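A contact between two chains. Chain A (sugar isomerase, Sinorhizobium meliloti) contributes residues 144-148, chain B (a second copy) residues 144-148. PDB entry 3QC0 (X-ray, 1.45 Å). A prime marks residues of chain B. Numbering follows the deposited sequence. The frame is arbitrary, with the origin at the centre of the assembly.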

# COMPACT_ATOMS: atom_id res chain seq x y z
N LEU A 144 -7.42 4.30 -3.68
CA LEU A 144 -7.41 2.89 -3.35
C LEU A 144 -6.06 2.55 -2.73
O LEU A 144 -5.04 3.18 -2.98
CB LEU A 144 -7.64 2.00 -4.57
CG LEU A 144 -9.01 1.28 -4.59
CD1 LEU A 144 -10.20 2.26 -4.72
CD2 LEU A 144 -8.99 0.19 -5.66
N HIS A 145 -6.09 1.51 -1.89
CA HIS A 145 -4.90 1.06 -1.24
C HIS A 145 -3.79 0.91 -2.28
O HIS A 145 -4.03 0.35 -3.35
CB HIS A 145 -5.11 -0.28 -0.56
CG HIS A 145 -4.09 -0.57 0.47
ND1 HIS A 145 -2.81 -0.99 0.15
CD2 HIS A 145 -4.15 -0.51 1.83
CE1 HIS A 145 -2.13 -1.19 1.29
NE2 HIS A 145 -2.91 -0.86 2.31
N PRO A 146 -2.57 1.31 -1.92
CA PRO A 146 -1.46 1.15 -2.84
C PRO A 146 -1.25 -0.25 -3.41
O PRO A 146 -0.70 -0.37 -4.50
CB PRO A 146 -0.24 1.60 -2.01
CG PRO A 146 -0.83 2.73 -1.17
CD PRO A 146 -2.26 2.27 -0.84
N MSE A 147 -1.67 -1.31 -2.71
CA MSE A 147 -1.53 -2.65 -3.25
C MSE A 147 -2.33 -2.89 -4.52
O MSE A 147 -2.03 -3.85 -5.23
CB MSE A 147 -1.83 -3.75 -2.22
CG MSE A 147 -3.21 -3.80 -1.77
SE MSE A 147 -3.26 -5.12 -0.21
CE MSE A 147 -4.90 -4.45 0.48
N TYR A 148 -3.30 -2.00 -4.79
CA TYR A 148 -4.12 -2.08 -5.99
C TYR A 148 -3.62 -1.26 -7.17
O TYR A 148 -4.26 -1.20 -8.24
CB TYR A 148 -5.55 -1.60 -5.64
CG TYR A 148 -6.17 -2.41 -4.50
CD1 TYR A 148 -6.21 -3.81 -4.54
CD2 TYR A 148 -6.73 -1.80 -3.40
CE1 TYR A 148 -6.78 -4.55 -3.50
CE2 TYR A 148 -7.31 -2.52 -2.38
CZ TYR A 148 -7.30 -3.90 -2.39
OH TYR A 148 -7.93 -4.61 -1.35
N LEU B 144 8.46 0.72 3.86
CA LEU B 144 7.89 -0.55 3.44
C LEU B 144 6.54 -0.28 2.81
O LEU B 144 5.85 0.69 3.12
CB LEU B 144 7.74 -1.54 4.59
CG LEU B 144 8.70 -2.74 4.54
CD1 LEU B 144 10.18 -2.33 4.72
CD2 LEU B 144 8.23 -3.81 5.53
N HIS B 145 6.16 -1.19 1.90
CA HIS B 145 4.90 -1.07 1.24
C HIS B 145 3.81 -0.85 2.28
O HIS B 145 3.78 -1.52 3.31
CB HIS B 145 4.57 -2.33 0.46
CG HIS B 145 3.53 -2.12 -0.57
ND1 HIS B 145 2.18 -2.01 -0.26
CD2 HIS B 145 3.63 -2.00 -1.92
CE1 HIS B 145 1.50 -1.85 -1.40
NE2 HIS B 145 2.36 -1.78 -2.41
N PRO B 146 2.85 0.04 1.97
CA PRO B 146 1.75 0.27 2.89
C PRO B 146 0.99 -0.97 3.37
O PRO B 146 0.43 -0.94 4.45
CB PRO B 146 0.83 1.23 2.11
CG PRO B 146 1.84 2.08 1.35
CD PRO B 146 2.97 1.11 0.96
N MSE B 147 0.97 -2.05 2.59
CA MSE B 147 0.29 -3.26 3.04
C MSE B 147 0.91 -3.89 4.27
O MSE B 147 0.25 -4.70 4.92
CB MSE B 147 0.15 -4.31 1.92
CG MSE B 147 1.40 -4.88 1.45
SE MSE B 147 0.95 -6.00 -0.19
CE MSE B 147 2.72 -5.99 -0.86
N TYR B 148 2.16 -3.48 4.59
CA TYR B 148 2.86 -3.96 5.77
C TYR B 148 2.71 -3.09 7.01
O TYR B 148 3.31 -3.38 8.07
CB TYR B 148 4.36 -4.07 5.43
CG TYR B 148 4.63 -4.99 4.23
CD1 TYR B 148 4.11 -6.28 4.17
CD2 TYR B 148 5.40 -4.57 3.17
CE1 TYR B 148 4.35 -7.11 3.07
CE2 TYR B 148 5.66 -5.39 2.09
CZ TYR B 148 5.10 -6.65 2.01
OH TYR B 148 5.41 -7.47 0.91
O HOH W 1 -2.26 -1.21 5.06
O HOH W 2 1.66 -1.66 -5.16

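The two copies meet across an exact two-fold axis, so each contact made by chain A is repeated by chain B with the roles exchanged. Pro146 and Met147 lie closest to their own symmetry mates, with CA–CA separations of 6.6 Å for both Pro146–Pro146′ and Met147–Met147′. No direct hydrogen bond joins the stretches; the contact rests on close packing and two bridging waters, and buries 245 Å² in total.

Leu144 enters the segment as loop and lies out of reach of chain B. The contact begins at His145. Its CA-to-CB bond points sideways, but with chi1 in the t well (-162°) and chi2 at -77° the end of the side chain comes nearer to chain B. The ring is fixed from within its own chain: Met147 N donates to His145 ND1 at 3.1 Å, with a nearly straight N-H...acceptor angle of 174°. In this bond ND1 acts as the acceptor. The ring presents its edge to the partner backbone, with His145 CE1 3.5 Å from Met147′ N and 3.8 Å from Pro146′ C. On the same edge, His145 NE2 lies 2.8 Å from water 1, which donates to Pro146′ O, also at 2.8 Å. The imidazole thus uses one nitrogen to brace its own turn and the other to reach the partner through water.

Pro146 opens the short 3-10 segment, where its ring restricts phi, here -53°, to a value compatible with the turn. Its CA-to-CB bond points toward chain B, and its CG meets Pro146′ CG at 3.7 Å, an apolar contact between compact rings. The carbonyl serves the contact through a bridging water: Pro146 O accepts from water 2 at 2.8 Å, and the same water lies 2.8 Å from His145′ NE2, completing the symmetric pair of bridges.

Met147 is modelled as selenomethionine. Its CB-to-CG bond is set by chi1 in the p well (66°), and the end of the side chain leads away from the other stretch. Even so, Met147 CB packs 4.1 Å from Met147′ SE, and Met147 N approaches His145′ CE1 at 3.5 Å. The long, unbranched side chain therefore adds apolar surface beside the histidines.

The CA-to-CB bond of Tyr148 points away from chain B, and the residue makes no contact across the interface. Its backbone closes the turn, with Tyr148 N donating to His145 O at 2.9 Å, while its hydroxyl is hydrogen-bonded elsewhere in the structure.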